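Local coordinates for uncharacterized protein (Deinococcus radiodurans, PDB 3GG7), which binds manganese and is of unproven function, but is probably a metal-dependent hydrolase of the TatD type, acting on ester bonds, at residues A[35-39]-A[70-74]; A[59-65]-A[101-105]; A[118-124]-A[142-148]; A[133-137]-A[159-165]. One frame throughout, in Å; residues are numbered along the deposited sequence. Where two conformers were deposited one is given.

Interaction 1: residues A[35-39]-A[70-74]; sequences TTPAA and DLPWF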
# COMPACT_ATOMS: atom_id res chain seq x y z
N THR A 35 7.25 4.11 7.44
CA THR A 35 7.94 5.02 6.54
C THR A 35 9.44 4.92 6.62
O THR A 35 10.15 5.40 5.73
CB THR A 35 7.51 6.47 6.81
OG1 THR A 35 7.86 6.82 8.13
CG2 THR A 35 5.97 6.65 6.60
N THR A 36 9.95 4.28 7.68
CA THR A 36 11.37 3.95 7.80
C THR A 36 11.43 2.62 8.55
O THR A 36 10.61 2.38 9.44
CB THR A 36 12.19 5.02 8.60
OG1 THR A 36 13.40 4.41 9.06
CG2 THR A 36 11.45 5.56 9.80
N PRO A 37 12.41 1.76 8.20
CA PRO A 37 12.48 0.49 8.91
C PRO A 37 12.80 0.67 10.39
O PRO A 37 12.52 -0.25 11.19
CB PRO A 37 13.57 -0.29 8.16
CG PRO A 37 14.37 0.76 7.50
CD PRO A 37 13.44 1.87 7.14
N ALA A 38 13.39 1.80 10.76
CA ALA A 38 13.65 2.09 12.17
C ALA A 38 12.37 2.17 13.01
O ALA A 38 12.43 2.02 14.22
CB ALA A 38 14.46 3.38 12.30
N ALA A 39 11.24 2.42 12.35
CA ALA A 39 9.94 2.53 13.02
C ALA A 39 9.32 1.18 13.36
O ALA A 39 8.31 1.11 14.03
CB ALA A 39 8.97 3.36 12.16
N ASP A 70 19.05 4.73 8.35
CA ASP A 70 18.18 3.68 8.88
C ASP A 70 18.16 2.42 7.99
O ASP A 70 17.61 1.38 8.41
CB ASP A 70 16.73 4.18 8.98
CG ASP A 70 16.52 5.29 10.00
OD1 ASP A 70 17.42 5.61 10.83
OD2 ASP A 70 15.39 5.86 9.96
N LEU A 71 18.73 2.49 6.79
CA LEU A 71 18.62 1.36 5.84
C LEU A 71 18.96 -0.03 6.40
O LEU A 71 18.22 -0.97 6.15
CB LEU A 71 19.41 1.63 4.56
CG LEU A 71 19.17 0.60 3.45
CD1 LEU A 71 17.68 0.54 3.03
CD2 LEU A 71 20.03 0.99 2.26
N PRO A 72 20.04 -0.17 7.19
CA PRO A 72 20.34 -1.52 7.69
C PRO A 72 19.27 -2.20 8.56
O PRO A 72 19.27 -3.43 8.68
CB PRO A 72 21.62 -1.30 8.51
CG PRO A 72 22.17 -0.03 8.05
CD PRO A 72 21.06 0.82 7.58
N TRP A 73 18.36 -1.43 9.15
CA TRP A 73 17.27 -2.00 9.92
C TRP A 73 16.26 -2.73 9.03
O TRP A 73 15.51 -3.56 9.50
CB TRP A 73 16.62 -0.91 10.77
CG TRP A 73 17.42 -0.66 12.04
CD1 TRP A 73 17.23 -1.29 13.23
CD2 TRP A 73 18.54 0.22 12.23
NE1 TRP A 73 18.14 -0.85 14.16
CE2 TRP A 73 18.96 0.08 13.56
CE3 TRP A 73 19.23 1.10 11.40
CZ2 TRP A 73 20.03 0.79 14.09
CZ3 TRP A 73 20.31 1.81 11.94
CH2 TRP A 73 20.69 1.65 13.28
N PHE A 74 16.26 -2.43 7.74
CA PHE A 74 15.35 -3.12 6.82
C PHE A 74 15.68 -4.61 6.80
O PHE A 74 14.83 -5.43 7.08
CB PHE A 74 15.34 -2.52 5.39
CG PHE A 74 14.28 -3.13 4.54
CD1 PHE A 74 12.97 -2.69 4.61
CD2 PHE A 74 14.59 -4.18 3.70
CE1 PHE A 74 11.99 -3.31 3.83
CE2 PHE A 74 13.61 -4.78 2.94
CZ PHE A 74 12.33 -4.35 3.01
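Asp70 opens the contact with its carboxylate: OD2 accepts a hydrogen bond from Thr36 OG1 at 2.6 Å. That hydroxyl is itself the acceptor of an ST turn, taking Ala38 N at 3.1 Å, so one oxygen both shapes the 35-39 loop and ties it down. Arg67 forms a salt bridge with the same OD2, and the methyl CB of Ala38 rests 3.5 Å from it. The backbone of Asp70 matters too, its O lying 3.4 Å from Pro37 CG. Leu71 turns its side chain from the loop, onto Phe59 and His108. At Trp73 the CB meets Pro37 CB at 4.1 Å, while the indole leads away toward Tyr77. Phe74 completes the seat of the proline, with its CB 4.0 Å from Pro37 CB, which lies at the edge of the phenyl ring. The contact thus fastens the loop after strand 29-32 of the TIM-type barrel to 70-74, which runs into helix 72-77 and whose Phe74 reaches Leu57 in a loop and Ile109 of helix 99-115.

Interaction 2: residues A[59-65]-A[101-105]; sequences FHPEVVS and QQFAV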
# COMPACT_ATOMS: atom_id res chain seq x y z
N PHE A 59 10.11 1.80 3.74
CA PHE A 59 11.06 2.91 3.64
C PHE A 59 10.53 3.82 2.53
O PHE A 59 10.64 3.52 1.35
CB PHE A 59 12.46 2.41 3.29
CG PHE A 59 13.57 3.29 3.78
CD1 PHE A 59 13.38 4.63 4.10
CD2 PHE A 59 14.83 2.78 3.89
CE1 PHE A 59 14.44 5.42 4.55
CE2 PHE A 59 15.88 3.56 4.35
CZ PHE A 59 15.68 4.88 4.67
N HIS A 60 9.86 4.87 2.94
CA HIS A 60 9.07 5.71 2.03
C HIS A 60 10.01 6.57 1.19
O HIS A 60 10.97 7.14 1.71
CB HIS A 60 8.14 6.57 2.87
CG HIS A 60 7.09 7.29 2.10
ND1 HIS A 60 7.38 8.29 1.20
CD2 HIS A 60 5.74 7.20 2.15
CE1 HIS A 60 6.25 8.78 0.71
NE2 HIS A 60 5.24 8.12 1.26
N PRO A 61 9.75 6.68 -0.11
CA PRO A 61 10.70 7.42 -0.95
C PRO A 61 10.93 8.87 -0.50
O PRO A 61 12.00 9.41 -0.74
CB PRO A 61 10.08 7.34 -2.35
CG PRO A 61 8.69 6.87 -2.15
CD PRO A 61 8.68 6.05 -0.91
N GLU A 62 9.95 9.47 0.16
CA GLU A 62 10.09 10.86 0.58
C GLU A 62 11.08 11.04 1.72
O GLU A 62 11.51 12.17 1.97
CB GLU A 62 8.75 11.48 0.98
CG GLU A 62 8.91 12.96 1.32
CD GLU A 62 7.65 13.64 1.75
OE1 GLU A 62 6.55 13.12 1.46
OE2 GLU A 62 7.80 14.71 2.37
N VAL A 63 11.48 9.97 2.40
CA VAL A 63 12.39 10.11 3.55
C VAL A 63 13.73 9.40 3.40
O VAL A 63 14.52 9.34 4.33
CB VAL A 63 11.69 9.75 4.89
CG1 VAL A 63 10.42 10.56 5.06
CG2 VAL A 63 11.38 8.25 4.99
N VAL A 64 14.01 8.88 2.21
CA VAL A 64 15.25 8.13 1.99
C VAL A 64 16.53 8.91 2.19
O VAL A 64 17.53 8.30 2.57
CB VAL A 64 15.29 7.45 0.59
CG1 VAL A 64 14.20 6.44 0.49
CG2 VAL A 64 15.23 8.49 -0.50
N SER A 65 16.52 10.22 1.95
CA SER A 65 17.70 11.06 2.17
C SER A 65 17.82 11.37 3.65
O SER A 65 18.86 11.11 4.28
CB SER A 65 17.61 12.38 1.38
OG SER A 65 18.77 13.19 1.59
N GLN A 101 19.24 8.19 -4.78
CA GLN A 101 19.07 7.53 -3.48
C GLN A 101 17.74 6.76 -3.42
O GLN A 101 17.69 5.66 -2.88
CB GLN A 101 19.18 8.54 -2.32
CG GLN A 101 18.80 8.02 -0.91
CD GLN A 101 19.78 7.00 -0.30
OE1 GLN A 101 20.67 6.49 -0.98
NE2 GLN A 101 19.61 6.72 0.99
N GLN A 102 16.67 7.34 -3.96
CA GLN A 102 15.40 6.59 -4.01
C GLN A 102 15.56 5.28 -4.76
O GLN A 102 15.12 4.23 -4.34
CB GLN A 102 14.33 7.39 -4.74
CG GLN A 102 13.75 8.56 -4.02
CD GLN A 102 12.55 9.08 -4.76
OE1 GLN A 102 11.67 8.28 -5.13
NE2 GLN A 102 12.52 10.38 -5.06
N PHE A 103 16.21 5.35 -5.91
CA PHE A 103 16.38 4.17 -6.75
C PHE A 103 17.24 3.12 -6.04
O PHE A 103 16.91 1.95 -5.98
CB PHE A 103 16.97 4.60 -8.10
CG PHE A 103 17.23 3.47 -9.05
CD1 PHE A 103 16.35 3.22 -10.09
CD2 PHE A 103 18.37 2.70 -8.93
CE1 PHE A 103 16.59 2.19 -10.99
CE2 PHE A 103 18.63 1.65 -9.82
CZ PHE A 103 17.74 1.40 -10.85
N ALA A 104 18.35 3.56 -5.45
CA ALA A 104 19.23 2.69 -4.71
C ALA A 104 18.50 1.94 -3.60
O ALA A 104 18.65 0.72 -3.46
CB ALA A 104 20.39 3.47 -4.14
N VAL A 105 17.73 2.68 -2.80
CA VAL A 105 17.00 2.07 -1.71
C VAL A 105 15.94 1.08 -2.19
O VAL A 105 15.81 -0.02 -1.65
CB VAL A 105 16.34 3.16 -0.80
CG1 VAL A 105 15.32 2.56 0.14
CG2 VAL A 105 17.41 3.90 -0.01
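The backbone of 59-65 is irregular: Phe59 is extended, then the chain folds tightly enough at Pro61 and Glu62 for Val63 N to bond His60 O at 3.0 Å. His60 ND1 secures the same turn by accepting from Glu62 N, also at 3.0 Å. Against it lies a regular helical turn, 101-105, closed by Val105 N to Gln101 O at 3.0 Å. The two backbones come nearest at Pro61 and Gln102, with 5.7 Å between their CA atoms.

Val64 is the loop residue most covered by the helix. Its CG2 packs 3.6 Å from Gln101 CG and 3.8 Å from Gln102 CG, and its CG1 lies 4.1 Å from Val105 CG1. That last methyl also meets Phe59 CD2 at 3.8 Å, so Val105 touches both Phe59 and Val64. A single hydrogen bond crosses the contact, nearly straight: Gln101 NE2 to Val64 O, 3.1 Å. Gln102 OE1 touches Pro61 CB at 3.3 Å, but its polar end is engaged by Asp90 N and Thr98 OG1.

Pro61 also reaches His124, a predicted ligand of a second metal, and its side chain is about 8 Å from the bound manganese. The long loop after strand 53-55 is therefore laid against the N-terminal part of helix 99-115, while Phe59 and His60 bond through their backbones to Glu86 of strand 83-88 and to Thr35.

Interaction 3: residues A[118-124]-A[142-148]; sequences GRILSIH and SGTPILH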
# COMPACT_ATOMS: atom_id res chain seq x y z
N GLY A 118 10.59 -13.62 -0.99
CA GLY A 118 9.48 -12.84 -1.55
C GLY A 118 8.58 -12.28 -0.46
O GLY A 118 8.43 -12.88 0.60
N ARG A 119 8.01 -11.12 -0.73
CA ARG A 119 7.07 -10.46 0.20
C ARG A 119 5.90 -9.85 -0.57
O ARG A 119 5.97 -9.66 -1.80
CB ARG A 119 7.79 -9.34 0.98
CG ARG A 119 8.90 -9.80 1.92
CD ARG A 119 8.31 -10.58 3.08
NE ARG A 119 9.26 -10.97 4.11
CZ ARG A 119 10.00 -12.07 4.09
NH1 ARG A 119 10.02 -12.87 3.02
NH2 ARG A 119 10.81 -12.34 5.10
N ILE A 120 4.84 -9.54 0.16
CA ILE A 120 3.71 -8.78 -0.34
C ILE A 120 4.11 -7.31 -0.17
O ILE A 120 4.42 -6.88 0.94
CB ILE A 120 2.43 -9.11 0.43
CG1 ILE A 120 1.99 -10.55 0.15
CG2 ILE A 120 1.33 -8.11 0.09
CD1 ILE A 120 0.97 -11.08 1.17
N LEU A 121 4.13 -6.55 -1.26
CA LEU A 121 4.68 -5.19 -1.29
C LEU A 121 3.55 -4.19 -1.50
O LEU A 121 2.73 -4.36 -2.42
CB LEU A 121 5.67 -5.04 -2.45
CG LEU A 121 6.58 -6.24 -2.71
CD1 LEU A 121 7.30 -6.02 -4.02
CD2 LEU A 121 7.54 -6.43 -1.58
N SER A 122 3.51 -3.13 -0.69
CA SER A 122 2.59 -2.01 -0.90
C SER A 122 3.42 -0.83 -1.37
O SER A 122 4.23 -0.25 -0.61
CB SER A 122 1.81 -1.70 0.37
OG SER A 122 0.86 -0.70 0.11
N ILE A 123 3.26 -0.48 -2.64
CA ILE A 123 4.22 0.33 -3.37
C ILE A 123 3.67 1.70 -3.79
O ILE A 123 2.57 1.80 -4.34
CB ILE A 123 4.70 -0.45 -4.62
CG1 ILE A 123 5.40 -1.73 -4.21
CG2 ILE A 123 5.63 0.41 -5.51
CD1 ILE A 123 5.61 -2.70 -5.39
N HIS A 124 4.47 2.73 -3.51
CA HIS A 124 4.30 4.12 -3.95
C HIS A 124 4.87 4.27 -5.35
O HIS A 124 5.99 3.82 -5.60
CB HIS A 124 5.09 5.01 -2.98
CG HIS A 124 4.87 6.47 -3.11
ND1 HIS A 124 4.09 7.19 -2.23
CD2 HIS A 124 5.38 7.38 -3.97
CE1 HIS A 124 4.08 8.47 -2.57
NE2 HIS A 124 4.88 8.62 -3.61
N SER A 142 10.86 -10.70 -6.16
CA SER A 142 10.71 -9.89 -4.94
C SER A 142 9.37 -10.12 -4.24
O SER A 142 9.22 -9.83 -3.04
CB SER A 142 10.90 -8.41 -5.24
OG SER A 142 10.03 -7.98 -6.25
N GLY A 143 8.40 -10.64 -4.97
CA GLY A 143 7.12 -11.04 -4.41
C GLY A 143 5.96 -10.49 -5.20
O GLY A 143 6.03 -10.37 -6.43
N THR A 144 4.86 -10.20 -4.50
CA THR A 144 3.61 -9.75 -5.13
C THR A 144 3.46 -8.25 -4.95
O THR A 144 3.31 -7.79 -3.81
CB THR A 144 2.37 -10.46 -4.53
OG1 THR A 144 2.54 -11.87 -4.69
CG2 THR A 144 1.06 -9.99 -5.23
N PRO A 145 3.52 -7.48 -6.04
CA PRO A 145 3.48 -6.03 -5.92
C PRO A 145 2.09 -5.48 -5.94
O PRO A 145 1.32 -5.74 -6.87
CB PRO A 145 4.26 -5.54 -7.15
CG PRO A 145 4.13 -6.64 -8.17
CD PRO A 145 3.81 -7.91 -7.42
N ILE A 146 1.73 -4.70 -4.93
CA ILE A 146 0.49 -3.97 -4.94
C ILE A 146 0.79 -2.51 -5.20
O ILE A 146 1.53 -1.88 -4.43
CB ILE A 146 -0.23 -4.04 -3.57
CG1 ILE A 146 -0.39 -5.48 -3.10
CG2 ILE A 146 -1.58 -3.35 -3.67
CD1 ILE A 146 -0.76 -5.59 -1.59
N LEU A 147 0.21 -1.95 -6.24
CA LEU A 147 0.38 -0.55 -6.50
C LEU A 147 -0.68 0.19 -5.73
O LEU A 147 -1.87 0.11 -6.01
CB LEU A 147 0.32 -0.27 -8.01
CG LEU A 147 1.40 -1.01 -8.78
CD1 LEU A 147 1.29 -0.60 -10.25
CD2 LEU A 147 2.78 -0.71 -8.27
N HIS A 148 -0.22 0.93 -4.73
CA HIS A 148 -1.12 1.69 -3.86
C HIS A 148 -1.42 3.06 -4.49
O HIS A 148 -0.52 3.73 -5.00
CB HIS A 148 -0.50 1.78 -2.46
CG HIS A 148 -0.31 3.17 -1.95
ND1 HIS A 148 -1.35 3.94 -1.47
CD2 HIS A 148 0.81 3.92 -1.81
CE1 HIS A 148 -0.87 5.12 -1.09
NE2 HIS A 148 0.43 5.13 -1.29
O HOH W 1 1.49 2.75 -6.68
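Two glycines let the strands close up at their start: Gly118 CA is 4.1 Å from Gly143 CA, and a CB on Gly143 would run into Arg119 O. From there they run parallel and in register, with six backbone hydrogen bonds from Arg119 N to Ser142 O (2.9 Å) through to His148 N to Ile123 O (2.9 Å). On one face, Ile123 CD1 sits against Pro145 CB at 3.6 Å and its CG2 against Leu147 CD2 at 4.1 Å, so Ile123 fills the dip between these neighbours. This is a right-handed beta-alpha-beta crossover of the TIM-type barrel, its connecting helix 129-138 covering that face. On the other face, Ile146 CD1 projects 3.7 Å from Ile120 CG2, both resting on Leu241; beside Ile146 the smaller Ser122, bonded to His7, brings OG within 3.8 Å of His148 CB. At the C-terminal ends stand the predicted metal ligands His124, bonded to Glu86, and His148, bonded to Glu194, with ND1 and NE2 respectively 4.3 Å apart.

Interaction 4: residues A[133-137]-A[159-165]; sequences LNCLE and RAISLGC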
# COMPACT_ATOMS: atom_id res chain seq x y z
N LEU A 133 7.66 0.13 -12.54
CA LEU A 133 7.42 -1.08 -13.32
C LEU A 133 8.72 -1.67 -13.87
O LEU A 133 8.88 -2.88 -13.89
CB LEU A 133 6.41 -0.83 -14.42
CG LEU A 133 4.99 -0.48 -13.95
CD1 LEU A 133 4.05 -0.28 -15.10
CD2 LEU A 133 4.46 -1.56 -13.04
N ASN A 134 9.65 -0.82 -14.30
CA ASN A 134 10.96 -1.31 -14.76
C ASN A 134 11.66 -2.06 -13.63
O ASN A 134 12.22 -3.16 -13.81
CB ASN A 134 11.84 -0.17 -15.29
CG ASN A 134 11.33 0.40 -16.60
OD1 ASN A 134 10.57 -0.25 -17.30
ND2 ASN A 134 11.72 1.63 -16.92
N CYS A 135 11.57 -1.51 -12.41
CA CYS A 135 12.20 -2.16 -11.25
C CYS A 135 11.56 -3.49 -10.93
O CYS A 135 12.24 -4.43 -10.60
CB CYS A 135 12.15 -1.25 -9.99
SG CYS A 135 13.15 0.23 -10.07
N LEU A 136 10.23 -3.55 -11.00
CA LEU A 136 9.51 -4.78 -10.69
C LEU A 136 9.81 -5.83 -11.76
O LEU A 136 9.97 -7.01 -11.44
CB LEU A 136 8.02 -4.54 -10.61
CG LEU A 136 7.58 -3.72 -9.40
CD1 LEU A 136 6.10 -3.40 -9.48
CD2 LEU A 136 7.91 -4.44 -8.10
N GLU A 137 9.85 -5.39 -13.01
CA GLU A 137 10.16 -6.33 -14.11
C GLU A 137 11.56 -6.92 -13.95
O GLU A 137 11.78 -8.10 -14.27
CB GLU A 137 10.04 -5.65 -15.47
CG GLU A 137 10.16 -6.66 -16.59
CD GLU A 137 9.65 -6.15 -17.91
OE1 GLU A 137 9.42 -7.00 -18.80
OE2 GLU A 137 9.50 -4.92 -18.07
N ARG A 159 0.29 -2.25 -18.58
CA ARG A 159 1.58 -2.90 -18.37
C ARG A 159 1.72 -3.48 -16.95
O ARG A 159 2.23 -4.59 -16.76
CB ARG A 159 2.74 -1.92 -18.62
CG ARG A 159 4.09 -2.55 -18.48
CD ARG A 159 5.24 -1.56 -18.69
NE ARG A 159 6.50 -2.19 -18.33
CZ ARG A 159 7.59 -1.56 -17.89
NH1 ARG A 159 7.60 -0.25 -17.70
NH2 ARG A 159 8.65 -2.27 -17.59
N ALA A 160 1.30 -2.71 -15.95
CA ALA A 160 1.33 -3.21 -14.58
C ALA A 160 0.53 -4.51 -14.43
O ALA A 160 0.97 -5.46 -13.79
CB ALA A 160 0.80 -2.15 -13.65
N ILE A 161 -0.66 -4.52 -15.02
CA ILE A 161 -1.49 -5.73 -14.97
C ILE A 161 -0.73 -6.91 -15.57
O ILE A 161 -0.63 -7.98 -14.96
CB ILE A 161 -2.81 -5.50 -15.69
CG1 ILE A 161 -3.68 -4.50 -14.92
CG2 ILE A 161 -3.57 -6.84 -15.84
CD1 ILE A 161 -4.75 -3.85 -15.76
N SER A 162 -0.12 -6.68 -16.73
CA SER A 162 0.69 -7.70 -17.41
C SER A 162 1.87 -8.24 -16.59
O SER A 162 2.27 -9.40 -16.72
CB SER A 162 1.18 -7.13 -18.76
OG SER A 162 2.36 -6.35 -18.60
N LEU A 163 2.44 -7.38 -15.73
CA LEU A 163 3.53 -7.74 -14.84
C LEU A 163 3.06 -8.42 -13.53
O LEU A 163 3.89 -8.73 -12.65
CB LEU A 163 4.36 -6.50 -14.49
CG LEU A 163 5.23 -6.01 -15.66
CD1 LEU A 163 5.72 -4.59 -15.39
CD2 LEU A 163 6.40 -6.95 -15.90
N GLY A 164 1.76 -8.63 -13.38
CA GLY A 164 1.22 -9.31 -12.21
C GLY A 164 0.96 -8.41 -11.01
O GLY A 164 0.88 -8.90 -9.87
N CYS A 165 0.83 -7.10 -11.25
CA CYS A 165 0.54 -6.18 -10.14
C CYS A 165 -0.89 -6.32 -9.69
O CYS A 165 -1.80 -6.65 -10.48
CB CYS A 165 0.77 -4.73 -10.53
SG CYS A 165 2.49 -4.28 -10.80
O HOH W 2 6.67 -4.87 -19.29
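Arg159 is the polar centre here. It stretches from helix 154-162 with chi1 to chi3 all in t, and its guanidinium ends beside helix 129-138. Asn134 OD1 accepts twice, from NH2 of Arg159 at 2.8 Å and from its NH1 at 3.0 Å. The same Arg159 NH2 also donates to Glu137 OE2 at 2.8 Å, in a salt bridge. Arg159 NE is satisfied by water 2 at 2.9 Å, and that water donates onward to Glu137 OE2 at 3.1 Å, so the carboxylate oxygen takes both a direct and a water-mediated link. These acceptors lie at the guanidinium edge; over one face of it sits Leu133 CB, 3.5 Å from Arg159 NH1.

Beneath this polar layer Leu133 CD2 packs on Ala160 CB at 3.8 Å and on Cys165 SG at 4.0 Å, while Leu136 CD1 meets Cys165 SG at 3.9 Å. Leu163 fills the gap beside Glu137, CD2 to CG 3.8 Å. Helix 154-162 finishes in a Schellman motif at Gly164, where Cys165 N bonds Ala160 O at 3.0 Å and Gly164 N bonds Ile161 O at 2.9 Å; this turn brings Cys165 back under the leucines. Because Glu137 meets the charge of Arg159 while Asn134 and water take its other donors, the arginine can lie at the partly exposed rim between these neighbouring barrel helices, over their apolar inner seam.

How the interactions relate
Interaction 3 is the most central of the four, a run of backbone hydrogen bonds inside the parallel sheet, its histidines facing the metal centre. Interaction 4 packs directly outside it: Leu136 rests on Pro145 and Ala160 on Leu147, and helix 129-138 is the link between the two strands. Its chemistry passes from apolar near the sheet to ionic at the surface. Interactions 1 and 2 each set a loop against a helical segment on another flank and share their neighbours, with Thr35 O close to His60 N (2.8 Å) and Pro37 on Phe59. Interaction 2 is buried and mostly apolar, and reaches interaction 3 through His60 and Pro61 at His124; interaction 1, partly buried, relies on one side-chain hydrogen bond and a proline.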